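Local coordinates for cell division protein FtsI/penicillin binding protein 2 (Legionella pneumophila subsp. pneumophila ATCC 43290, PDB 4ZTK) that probably cross-links peptidoglycan during cell division, as a D,D-transpeptidase of the penicillin-binding protein family, at residues C138-R141 with V142-A146; L176-A180 with L181-I185. All coordinates share one frame; numbering follows the deposited sequence.

Contact 1 (C138-R141 with V142-A146); sequences CLIR and VSQEA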
loop_
_atom_site.group_PDB
_atom_site.type_symbol
_atom_site.label_atom_id
_atom_site.label_comp_id
_atom_site.label_asym_id
_atom_site.label_seq_id
_atom_site.Cartn_x
_atom_site.Cartn_y
_atom_site.Cartn_z
ATOM N N CYS A 138 -5.625 12.741 -12.615
ATOM C CA CYS A 138 -4.422 13.524 -12.347
ATOM C C CYS A 138 -3.159 12.669 -12.289
ATOM O O CYS A 138 -2.151 13.014 -12.905
ATOM C CB CYS A 138 -4.562 14.349 -11.064
ATOM S SG CYS A 138 -5.806 15.670 -11.174
ATOM N N LEU A 139 -3.207 11.566 -11.548
ATOM C CA LEU A 139 -2.045 10.689 -11.456
ATOM C C LEU A 139 -1.713 10.060 -12.806
ATOM O O LEU A 139 -0.539 9.845 -13.132
ATOM C CB LEU A 139 -2.237 9.606 -10.390
ATOM C CG LEU A 139 -1.664 9.932 -9.008
ATOM C CD1 LEU A 139 -0.152 10.119 -9.081
ATOM C CD2 LEU A 139 -2.327 11.169 -8.429
ATOM N N ILE A 140 -2.744 9.767 -13.592
ATOM C CA ILE A 140 -2.524 9.226 -14.924
ATOM C C ILE A 140 -1.777 10.242 -15.784
ATOM O O ILE A 140 -0.810 9.903 -16.470
ATOM C CB ILE A 140 -3.832 8.842 -15.616
ATOM C CG1 ILE A 140 -4.430 7.588 -14.976
ATOM C CG2 ILE A 140 -3.563 8.581 -17.077
ATOM C CD1 ILE A 140 -5.822 7.229 -15.507
ATOM N N ARG A 141 -2.226 11.491 -15.729
ATOM C CA ARG A 141 -1.573 12.565 -16.463
ATOM C C ARG A 141 -0.122 12.709 -16.006
ATOM O O ARG A 141 0.781 12.850 -16.823
ATOM C CB ARG A 141 -2.338 13.882 -16.293
ATOM C CG ARG A 141 -1.684 15.069 -16.976
ATOM C CD ARG A 141 -2.663 16.221 -17.173
ATOM N NE ARG A 141 -3.335 16.599 -15.932
ATOM C CZ ARG A 141 -4.104 17.676 -15.798
ATOM N NH1 ARG A 141 -4.682 17.947 -14.633
ATOM N NH2 ARG A 141 -4.291 18.489 -16.829
ATOM N N VAL A 142 0.093 12.654 -14.697
ATOM C CA VAL A 142 1.439 12.710 -14.145
ATOM C C VAL A 142 2.314 11.594 -14.723
ATOM O O VAL A 142 3.434 11.838 -15.172
ATOM C CB VAL A 142 1.402 12.628 -12.606
ATOM C CG1 VAL A 142 2.771 12.286 -12.045
ATOM C CG2 VAL A 142 0.896 13.940 -12.026
ATOM N N SER A 143 1.778 10.378 -14.735
ATOM C CA SER A 143 2.482 9.227 -15.288
ATOM C C SER A 143 2.799 9.392 -16.772
ATOM O O SER A 143 3.925 9.133 -17.209
ATOM C CB SER A 143 1.669 7.950 -15.066
ATOM O OG SER A 143 2.363 6.811 -15.556
ATOM N N GLN A 144 1.806 9.823 -17.546
ATOM C CA GLN A 144 1.983 9.966 -18.986
ATOM C C GLN A 144 2.980 11.061 -19.341
ATOM O O GLN A 144 3.742 10.927 -20.298
ATOM C CB GLN A 144 0.641 10.215 -19.680
ATOM C CG GLN A 144 -0.282 9.013 -19.628
ATOM C CD GLN A 144 -1.658 9.310 -20.170
ATOM O OE1 GLN A 144 -2.125 10.447 -20.124
ATOM N NE2 GLN A 144 -2.321 8.285 -20.691
ATOM N N GLU A 145 2.979 12.140 -18.567
ATOM C CA GLU A 145 3.907 13.235 -18.819
ATOM C C GLU A 145 5.335 12.888 -18.393
ATOM O O GLU A 145 6.295 13.395 -18.965
ATOM C CB GLU A 145 3.417 14.521 -18.149
ATOM C CG GLU A 145 2.097 15.023 -18.739
ATOM C CD GLU A 145 1.634 16.337 -18.143
ATOM O OE1 GLU A 145 2.330 16.870 -17.253
ATOM O OE2 GLU A 145 0.568 16.838 -18.567
ATOM N N ALA A 146 5.471 12.010 -17.401
ATOM C CA ALA A 146 6.788 11.578 -16.941
ATOM C C ALA A 146 7.466 10.728 -18.009
ATOM O O ALA A 146 8.666 10.856 -18.249
ATOM C CB ALA A 146 6.673 10.801 -15.628
#
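The last turns of helix 136-146, in the helical part of the penicillin-binding transpeptidase fold, bring Ile140 against Gln144 and Arg141 against Glu145, each pair one turn apart. The backbone evidence for a regular alpha-helix is four successive i to i+4 hydrogen bonds, from Val142 N to Cys138 O through Glu145 N to Arg141 O, all close to straight. The shortest joins Gln144 N to Ile140 O at 2.8 Å.

Ile140 and Gln144 run side by side. Methyl CG2 of Ile140, set anti to the backbone N (CG1 at chi1 -72°), lies over the face of the Gln144 amide, 3.7 Å from CD and nearly as close to its N and O. Gln144 CG also passes 3.3 Å from Ile140 O. The amide is held at its nitrogen end by a hydrogen bond from NE2 to Asp173 O of helix 172-181, which probably restrains the amide plane on which the methyl packs.

Arg141 and Glu145 also point the same way, but the contact is methylene against carboxylate oxygen: Arg141 CG is 3.3 Å from Glu145 OE2. The Arg141 chain bends at chi3, and its guanidinium plane stands 61° from the carboxylate. Arg141 NE remains 4.7 Å from Glu145 OE2, so the opposite charges may attract weakly, but there is no salt bridge.

On another face, Val142 CG2 rests 3.3 Å from Cys138 O, while Leu139 packs on Ile86 of helix 83-92. Ser143 OG is hydrogen-bonded to Leu176 O. The chemistry is therefore divided: neutral side chains and the hydrogen bonds of Gln144 and Ser143 tie the helix to helix 172-181, and the exposed Arg141-Glu145 pair contributes at most a loose electrostatic attraction.

Contact 2 (L176-A180 with L181-I185); sequences LAMAA and LGENI
Met178, a selenomethionine here, meets both Glu183 and Asn184 where the chain turns back at the end of helix 172-181. The tight side is the backbone and Asn184. Met178 O accepts Glu183 N at 2.8 Å, nearly straight (N-H...O 166°), and Gly182 N reaches Ala179 O at 2.9 Å, approaching from above that carbonyl's plane. Asn184 folds back against the last turn: with CG placed between its backbone N and carbonyl carbon (chi1 66°), OD1 comes to 3.3 Å from Met178 CB. OD1 is also 3.1 Å from Ala179 N, but the angle is too poor for a hydrogen bond. ND2 instead hydrogen-bonds to Trp165 O. Ile185 CD1 completes this buried side, 3.9 Å from Ala179 O.

The looser side belongs to Met178 and the exposed Glu183. The selenomethionine bends at chi3, and its terminal methyl CE passes across the Glu183 chain, 3.2 Å from OE1; the same methyl also lies 3.6 Å from Asn184 CB, the Met178 and Asn184 side chains crossing at about a right angle. These are van der Waals contacts, with no polar bond between the side chains. The paired bonds from Glu183 and Gly182 into the final turn, with positive phi at Gly182 (66°), define a Schellman motif, a common C-terminal helix cap.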
loop_
_atom_site.group_PDB
_atom_site.type_symbol
_atom_site.label_atom_id
_atom_site.label_comp_id
_atom_site.label_asym_id
_atom_site.label_seq_id
_atom_site.Cartn_x
_atom_site.Cartn_y
_atom_site.Cartn_z
ATOM N N LEU A 176 0.972 3.595 -19.440
ATOM C CA LEU A 176 1.291 4.502 -18.336
ATOM C C LEU A 176 0.026 4.828 -17.536
ATOM O O LEU A 176 0.079 5.047 -16.327
ATOM C CB LEU A 176 1.951 5.782 -18.854
ATOM C CG LEU A 176 3.390 5.607 -19.351
ATOM C CD1 LEU A 176 3.920 6.899 -19.954
ATOM C CD2 LEU A 176 4.299 5.131 -18.219
ATOM N N ALA A 177 -1.115 4.857 -18.220
ATOM C CA ALA A 177 -2.392 5.072 -17.553
ATOM C C ALA A 177 -2.698 3.893 -16.642
ATOM O O ALA A 177 -3.131 4.071 -15.505
ATOM C CB ALA A 177 -3.506 5.263 -18.582
HETATM N N MSE A 178 -2.464 2.688 -17.150
HETATM C CA MSE A 178 -2.688 1.475 -16.371
HETATM C C MSE A 178 -1.740 1.417 -15.181
HETATM O O MSE A 178 -2.121 0.984 -14.097
HETATM C CB MSE A 178 -2.503 0.234 -17.243
HETATM C CG MSE A 178 -3.537 0.095 -18.351
HETATM SE SE MSE A 178 -3.194 -1.450 -19.491
HETATM C CE MSE A 178 -3.651 -2.872 -18.235
ATOM N N ALA A 179 -0.502 1.852 -15.396
ATOM C CA ALA A 179 0.493 1.907 -14.329
ATOM C C ALA A 179 0.029 2.806 -13.190
ATOM O O ALA A 179 0.141 2.447 -12.021
ATOM C CB ALA A 179 1.822 2.399 -14.872
ATOM N N ALA A 180 -0.495 3.977 -13.539
ATOM C CA ALA A 180 -0.928 4.948 -12.537
ATOM C C ALA A 180 -2.111 4.420 -11.735
ATOM O O ALA A 180 -2.314 4.807 -10.584
ATOM C CB ALA A 180 -1.279 6.276 -13.192
ATOM N N LEU A 181 -2.886 3.533 -12.348
ATOM C CA LEU A 181 -4.014 2.912 -11.666
ATOM C C LEU A 181 -3.599 1.637 -10.939
ATOM O O LEU A 181 -4.389 1.049 -10.208
ATOM C CB LEU A 181 -5.127 2.608 -12.663
ATOM C CG LEU A 181 -5.689 3.870 -13.310
ATOM C CD1 LEU A 181 -6.797 3.515 -14.255
ATOM C CD2 LEU A 181 -6.185 4.818 -12.238
ATOM N N GLY A 182 -2.355 1.216 -11.140
ATOM C CA GLY A 182 -1.866 -0.007 -10.534
ATOM C C GLY A 182 -2.590 -1.202 -11.110
ATOM O O GLY A 182 -2.786 -2.205 -10.432
ATOM N N GLU A 183 -2.984 -1.084 -12.373
ATOM C CA GLU A 183 -3.762 -2.105 -13.064
ATOM C C GLU A 183 -2.891 -3.207 -13.687
ATOM O O GLU A 183 -3.206 -4.394 -13.574
ATOM C CB GLU A 183 -4.627 -1.436 -14.140
ATOM C CG GLU A 183 -5.620 -2.350 -14.831
ATOM C CD GLU A 183 -6.558 -1.590 -15.757
ATOM O OE1 GLU A 183 -6.424 -1.728 -16.992
ATOM O OE2 GLU A 183 -7.427 -0.851 -15.248
ATOM N N ASN A 184 -1.798 -2.820 -14.340
ATOM C CA ASN A 184 -0.940 -3.800 -15.013
ATOM C C ASN A 184 0.326 -4.153 -14.226
ATOM O O ASN A 184 1.405 -4.317 -14.802
ATOM C CB ASN A 184 -0.585 -3.345 -16.438
ATOM C CG ASN A 184 0.282 -2.090 -16.464
ATOM O OD1 ASN A 184 0.087 -1.166 -15.673
ATOM N ND2 ASN A 184 1.250 -2.059 -17.380
ATOM N N ILE A 185 0.192 -4.274 -12.909
ATOM C CA ILE A 185 1.349 -4.529 -12.060
ATOM C C ILE A 185 1.056 -5.626 -11.037
ATOM O O ILE A 185 0.264 -5.426 -10.124
ATOM C CB ILE A 185 1.798 -3.246 -11.329
ATOM C CG1 ILE A 185 2.012 -2.102 -12.328
ATOM C CG2 ILE A 185 3.066 -3.499 -10.532
ATOM C CD1 ILE A 185 2.331 -0.765 -11.685
#

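Contact 1 precedes contact 2 along the chain, and both belong to one transpeptidase family region. Their centres are 11 Å apart: contact 1 lies within helix 136-146, contact 2 at the end of helix 172-181 and in the loop leading to helix 189-200. The two helices pack directly, Ala180 CB lying 3.6 Å from Ile140 CA, with Ala177 and Ala180 on this face, their small side chains probably helping the helices come close. Both contacts also border helix 83-92: Leu139 touches Lys83, and Ala180 O is weakly hydrogen-bonded to Lys83 NZ. Lys83 is probably the lysine of the SxxK motif, so the paired helices appear to help form the surroundings of the likely active site.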